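Local coordinates for (5-formylfuran-3-yl)methyl phosphate transaminase (Methanococcus jannaschii, PDB 2Z61), which transfers an amino group from alanine to a phosphorylated furan aldehyde, using pyridoxal 5'-phosphate, to make the furan precursor of methanofuran, at residues 160-165 with 169-174; 188-193 with 201-206. All coordinates share one frame; numbering follows the deposited sequence.

Contact 1 of 2, residues 160-165 with 169-174; sequences INSPSN and EVIDRE
S162 and I171 hold the loop together just past the end of strand 155-161. Followed outward, S162 first offers its CB to an apolar neighbour, with I171 CG1 3.8 Å away. One bond further, OG accepts the backbone N-H of I171 at 2.9 Å between OG and N, nearly straight at 165°, and rests beside V170, with CA 3.5 Å from OG. OG stands anti to the serine's own backbone N (chi1 -180°), which carries the hydroxyl out to the facing chain. Serine suits this place because so short an arm can satisfy a buried amide while its CB remains in apolar contact.

I171 uses the same branch twice: its CG1 also meets I160 CG2 at 3.9 Å, the two branched side chains crossing obliquely on the face that Y176 of helix 173-182 also covers. On the other flank E169 O receives S164 N at 3.0 Å, in the carbonyl plane, and lies 3.1 Å from P163 CA in a CA-H...O contact. The peptide bond before P163 is cis, a bend proline tolerates better than other residues.

Within the loop N165 N donates to N161 OD1, 2.9 Å away. N161 ND2 bonds D189 O, while N165 ND2 reaches O3 of the pyridoxal-lysine at position 222 and its OD1 takes R347 NH1. A cis-proline turn that delivers an asparagine to the cofactor, within an N-S-P-S-N sequence, belongs to the class I aminotransferase active site.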
loop_
_atom_site.group_PDB
_atom_site.type_symbol
_atom_site.label_atom_id
_atom_site.label_comp_id
_atom_site.label_asym_id
_atom_site.label_seq_id
_atom_site.Cartn_x
_atom_site.Cartn_y
_atom_site.Cartn_z
ATOM N N ILE A 160 16.110 -10.999 -9.130
ATOM C CA ILE A 160 16.491 -10.793 -10.521
ATOM C C ILE A 160 15.503 -9.810 -11.146
ATOM O O ILE A 160 14.308 -10.079 -11.199
ATOM C CB ILE A 160 16.468 -12.122 -11.322
ATOM C CG1 ILE A 160 17.393 -13.147 -10.656
ATOM C CG2 ILE A 160 16.927 -11.877 -12.760
ATOM C CD1 ILE A 160 17.542 -14.455 -11.426
ATOM N N ASN A 161 16.006 -8.666 -11.603
ATOM C CA ASN A 161 15.174 -7.631 -12.227
ATOM C C ASN A 161 15.527 -7.598 -13.706
ATOM O O ASN A 161 16.601 -7.136 -14.078
ATOM C CB ASN A 161 15.465 -6.273 -11.566
ATOM C CG ASN A 161 14.664 -5.127 -12.178
ATOM O OD1 ASN A 161 15.179 -4.023 -12.387
ATOM N ND2 ASN A 161 13.398 -5.391 -12.485
ATOM N N SER A 162 14.622 -8.078 -14.553
ATOM C CA SER A 162 14.910 -8.135 -15.980
ATOM C C SER A 162 13.713 -7.836 -16.880
ATOM O O SER A 162 12.683 -8.499 -16.791
ATOM C CB SER A 162 15.471 -9.528 -16.319
ATOM O OG SER A 162 15.782 -9.655 -17.694
ATOM N N PRO A 163 13.830 -6.815 -17.748
ATOM C CA PRO A 163 15.020 -5.963 -17.887
ATOM C C PRO A 163 15.242 -5.155 -16.611
ATOM O O PRO A 163 14.291 -4.883 -15.871
ATOM C CB PRO A 163 14.694 -5.097 -19.109
ATOM C CG PRO A 163 13.217 -5.084 -19.159
ATOM C CD PRO A 163 12.837 -6.496 -18.784
ATOM N N SER A 164 16.488 -4.778 -16.352
ATOM C CA SER A 164 16.837 -4.054 -15.132
ATOM C C SER A 164 16.791 -2.542 -15.129
ATOM O O SER A 164 16.938 -1.876 -16.144
ATOM C CB SER A 164 18.294 -4.299 -14.768
ATOM O OG SER A 164 19.144 -3.670 -15.705
ATOM N N ASN A 165 16.467 -2.034 -14.043
ATOM C CA ASN A 165 16.628 -0.624 -13.760
ATOM C C ASN A 165 17.755 -0.599 -12.932
ATOM O O ASN A 165 17.480 -1.305 -12.005
ATOM C CB ASN A 165 15.309 -0.039 -13.240
ATOM C CG ASN A 165 15.508 1.172 -12.354
ATOM O OD1 ASN A 165 16.411 1.978 -12.581
ATOM N ND2 ASN A 165 14.667 1.301 -11.336
ATOM N N GLU A 169 19.188 -3.719 -19.463
ATOM C CA GLU A 169 19.596 -4.970 -20.078
ATOM C C GLU A 169 18.704 -6.131 -19.666
ATOM O O GLU A 169 17.980 -6.048 -18.676
ATOM C CB GLU A 169 21.044 -5.277 -19.691
ATOM C CG GLU A 169 22.045 -4.256 -20.200
ATOM C CD GLU A 169 23.431 -4.457 -19.613
ATOM O OE1 GLU A 169 23.946 -5.593 -19.659
ATOM O OE2 GLU A 169 24.009 -3.474 -19.109
ATOM N N VAL A 170 18.757 -7.210 -20.438
ATOM C CA VAL A 170 17.986 -8.412 -20.150
ATOM C C VAL A 170 18.970 -9.415 -19.558
ATOM O O VAL A 170 20.059 -9.605 -20.099
ATOM C CB VAL A 170 17.376 -9.015 -21.441
ATOM C CG1 VAL A 170 16.690 -10.332 -21.127
ATOM C CG2 VAL A 170 16.380 -8.048 -22.052
ATOM N N ILE A 171 18.601 -10.045 -18.446
ATOM C CA ILE A 171 19.478 -11.022 -17.802
ATOM C C ILE A 171 19.486 -12.310 -18.622
ATOM O O ILE A 171 18.438 -12.760 -19.088
ATOM C CB ILE A 171 19.005 -11.341 -16.364
ATOM C CG1 ILE A 171 19.088 -10.083 -15.490
ATOM C CG2 ILE A 171 19.861 -12.449 -15.766
ATOM C CD1 ILE A 171 20.451 -9.406 -15.504
ATOM N N ASP A 172 20.659 -12.910 -18.792
ATOM C CA ASP A 172 20.750 -14.133 -19.574
ATOM C C ASP A 172 20.236 -15.389 -18.880
ATOM O O ASP A 172 20.212 -15.487 -17.649
ATOM C CB ASP A 172 22.183 -14.380 -20.049
ATOM C CG ASP A 172 22.277 -15.576 -20.986
ATOM O OD1 ASP A 172 23.216 -16.392 -20.831
ATOM O OD2 ASP A 172 21.394 -15.705 -21.869
ATOM N N ARG A 173 19.836 -16.346 -19.711
ATOM C CA ARG A 173 19.305 -17.638 -19.301
ATOM C C ARG A 173 20.120 -18.373 -18.234
ATOM O O ARG A 173 19.549 -18.943 -17.304
ATOM C CB ARG A 173 19.160 -18.516 -20.551
ATOM C CG ARG A 173 18.927 -19.993 -20.287
ATOM C CD ARG A 173 19.094 -20.817 -21.566
ATOM N NE ARG A 173 17.830 -21.052 -22.257
ATOM C CZ ARG A 173 16.957 -21.995 -21.917
ATOM N NH1 ARG A 173 17.211 -22.799 -20.892
ATOM N NH2 ARG A 173 15.828 -22.134 -22.600
ATOM N N GLU A 174 21.443 -18.360 -18.369
ATOM C CA GLU A 174 22.327 -19.050 -17.427
ATOM C C GLU A 174 22.195 -18.606 -15.973
ATOM O O GLU A 174 22.296 -19.425 -15.061
ATOM C CB GLU A 174 23.784 -18.901 -17.867
ATOM C CG GLU A 174 24.097 -19.594 -19.177
ATOM C CD GLU A 174 25.553 -19.458 -19.579
ATOM O OE1 GLU A 174 25.938 -20.045 -20.616
ATOM O OE2 GLU A 174 26.310 -18.765 -18.861
#

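Contact 2 of 2, residues 188-193 with 201-206; sequences SDEIYN and CYSAIE
E190 pushes its carboxylate against the start of the 3-10 turn 204-206, where it meets S203 and A204. Here the contact is tight. OE2 takes A204 N on its syn side at 2.8 Å, with a nearly straight N-H at 170°, and on its anti side it receives S188 OG, also 2.8 Å away. OE1 is met on the syn side by S203 OG at 3.1 Å. An extended chain beyond CG (chi2 173°) gives glutamate the reach that these three donors demand. They come from two parts of the chain, so the flat group is fixed in rotation as well as in place. Alanine is small enough for its place: A204 CB lies 3.6 Å from S188 OG and close to E190 OE2, packed against the serine-carboxylate pair. S203 does double duty, since its backbone N donates to E206 OE1, the N-H coming from above the plane of the E206 carboxylate, while OG receives a weak bond from I205 N.

Toward the other end the contact loosens. E190 to N193 form a type I turn, closed by N193 N to E190 O, and the side-chain amide of N193 then reaches across with nothing closer than 3.8 Å, from ND2 to C201 CB. A water bridges the two sides instead, accepting a hydrogen bond from Y202 N (2.6 Å from N to the water oxygen) and a weak one from N193 ND2. C201 and Y202 are partly exposed, and Y202 is poorly ordered.

Three donors around one buried carboxylate, two of them hydroxyls whose protons point at it, suggest that E190 is probably ionised, its charge probably stabilised by these neutral donors.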
loop_
_atom_site.group_PDB
_atom_site.type_symbol
_atom_site.label_atom_id
_atom_site.label_comp_id
_atom_site.label_asym_id
_atom_site.label_seq_id
_atom_site.Cartn_x
_atom_site.Cartn_y
_atom_site.Cartn_z
ATOM N N SER A 188 11.693 -12.826 -8.958
ATOM C CA SER A 188 11.862 -12.217 -10.273
ATOM C C SER A 188 11.017 -10.953 -10.421
ATOM O O SER A 188 9.784 -10.998 -10.354
ATOM C CB SER A 188 11.482 -13.241 -11.351
ATOM O OG SER A 188 11.905 -12.835 -12.632
ATOM N N ASP A 189 11.690 -9.826 -10.620
ATOM C CA ASP A 189 11.018 -8.544 -10.777
ATOM C C ASP A 189 10.916 -8.291 -12.277
ATOM O O ASP A 189 11.893 -7.923 -12.919
ATOM C CB ASP A 189 11.837 -7.448 -10.088
ATOM C CG ASP A 189 11.115 -6.118 -10.054
ATOM O OD1 ASP A 189 11.611 -5.181 -9.395
ATOM O OD2 ASP A 189 10.047 -6.009 -10.691
ATOM N N GLU A 190 9.725 -8.492 -12.829
ATOM C CA GLU A 190 9.508 -8.345 -14.262
ATOM C C GLU A 190 8.636 -7.153 -14.672
ATOM O O GLU A 190 8.060 -7.129 -15.765
ATOM C CB GLU A 190 8.928 -9.668 -14.790
ATOM C CG GLU A 190 9.857 -10.864 -14.482
ATOM C CD GLU A 190 9.270 -12.228 -14.822
ATOM O OE1 GLU A 190 8.153 -12.298 -15.367
ATOM O OE2 GLU A 190 9.948 -13.244 -14.552
ATOM N N ILE A 191 8.583 -6.140 -13.809
ATOM C CA ILE A 191 7.768 -4.955 -14.050
ATOM C C ILE A 191 7.990 -4.252 -15.401
ATOM O O ILE A 191 7.088 -3.586 -15.906
ATOM C CB ILE A 191 7.924 -3.928 -12.874
ATOM C CG1 ILE A 191 6.718 -2.988 -12.847
ATOM C CG2 ILE A 191 9.234 -3.135 -13.007
ATOM C CD1 ILE A 191 5.384 -3.709 -12.765
ATOM N N TYR A 192 9.170 -4.406 -15.988
ATOM C CA TYR A 192 9.465 -3.791 -17.287
ATOM C C TYR A 192 9.348 -4.777 -18.451
ATOM O O TYR A 192 9.634 -4.436 -19.602
ATOM C CB TYR A 192 10.872 -3.186 -17.306
ATOM C CG TYR A 192 11.047 -2.033 -16.352
ATOM C CD1 TYR A 192 11.701 -2.200 -15.132
ATOM C CD2 TYR A 192 10.543 -0.770 -16.664
ATOM C CE1 TYR A 192 11.852 -1.129 -14.238
ATOM C CE2 TYR A 192 10.683 0.302 -15.782
ATOM C CZ TYR A 192 11.335 0.114 -14.570
ATOM O OH TYR A 192 11.442 1.166 -13.697
ATOM N N ASN A 193 8.947 -6.003 -18.150
ATOM C CA ASN A 193 8.806 -7.020 -19.179
ATOM C C ASN A 193 7.801 -6.488 -20.199
ATOM O O ASN A 193 6.822 -5.841 -19.835
ATOM C CB ASN A 193 8.306 -8.319 -18.548
ATOM C CG ASN A 193 8.845 -9.544 -19.236
ATOM O OD1 ASN A 193 8.266 -10.627 -19.147
ATOM N ND2 ASN A 193 9.957 -9.380 -19.941
ATOM N N CYS A 201 10.912 -11.807 -24.817
ATOM C CA CYS A 201 10.607 -11.520 -23.419
ATOM C C CYS A 201 10.891 -12.784 -22.604
ATOM O O CYS A 201 10.289 -13.832 -22.836
ATOM C CB CYS A 201 9.137 -11.118 -23.257
ATOM S SG CYS A 201 8.694 -9.509 -23.967
ATOM N N TYR A 202 11.812 -12.674 -21.652
ATOM C CA TYR A 202 12.196 -13.800 -20.807
ATOM C C TYR A 202 11.588 -13.715 -19.410
ATOM O O TYR A 202 11.920 -12.814 -18.640
ATOM C CB TYR A 202 13.722 -13.856 -20.689
ATOM C CG TYR A 202 14.362 -15.083 -21.298
ATOM C CD1 TYR A 202 15.747 -15.161 -21.451
ATOM C CD2 TYR A 202 13.592 -16.171 -21.712
ATOM C CE1 TYR A 202 16.350 -16.290 -22.003
ATOM C CE2 TYR A 202 14.185 -17.306 -22.263
ATOM C CZ TYR A 202 15.564 -17.356 -22.406
ATOM O OH TYR A 202 16.159 -18.471 -22.954
ATOM N N SER A 203 10.711 -14.663 -19.087
ATOM C CA SER A 203 10.058 -14.713 -17.781
ATOM C C SER A 203 10.601 -15.890 -16.963
ATOM O O SER A 203 11.011 -16.905 -17.528
ATOM C CB SER A 203 8.541 -14.862 -17.968
ATOM O OG SER A 203 7.878 -15.078 -16.734
ATOM N N ALA A 204 10.611 -15.748 -15.640
ATOM C CA ALA A 204 11.111 -16.806 -14.765
ATOM C C ALA A 204 10.195 -18.014 -14.810
ATOM O O ALA A 204 10.635 -19.132 -14.542
ATOM C CB ALA A 204 11.228 -16.309 -13.327
ATOM N N ILE A 205 8.925 -17.777 -15.142
ATOM C CA ILE A 205 7.928 -18.844 -15.227
ATOM C C ILE A 205 8.415 -19.922 -16.203
ATOM O O ILE A 205 8.010 -21.072 -16.119
ATOM C CB ILE A 205 6.544 -18.284 -15.703
ATOM C CG1 ILE A 205 5.446 -19.334 -15.523
ATOM C CG2 ILE A 205 6.598 -17.905 -17.173
ATOM C CD1 ILE A 205 5.015 -19.551 -14.090
ATOM N N GLU A 206 9.301 -19.541 -17.117
ATOM C CA GLU A 206 9.842 -20.477 -18.098
ATOM C C GLU A 206 10.851 -21.474 -17.522
ATOM O O GLU A 206 11.113 -22.508 -18.132
ATOM C CB GLU A 206 10.466 -19.699 -19.267
ATOM C CG GLU A 206 9.428 -18.936 -20.085
ATOM C CD GLU A 206 10.036 -18.002 -21.116
ATOM O OE1 GLU A 206 10.823 -17.112 -20.735
ATOM O OE2 GLU A 206 9.720 -18.152 -22.316
HETATM O O HOH W 1 12.954 -10.555 -20.593
#

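Overall arrangement
Along the chain, strand 155-161 ends in the turn that contact 1 closes, after which helix 173-182 and strand 185-189 complete a beta-alpha-beta unit. Contact 2 then closes the next loop, on the way to strand 214-219. The two are in series, neither nested nor crossed, yet their centres lie about 8 Å apart because strands 155-161 and 185-189 are neighbours in the mixed seven-stranded sheet. Backbone bonds of D189 with I160 and S162 join them, and P163 packs on Y192. Both loops leave the C-terminal ends of neighbouring parallel strands to reach the cofactor, where Y192 OH also bonds O3, joining the asparagine that contact 1 brings there.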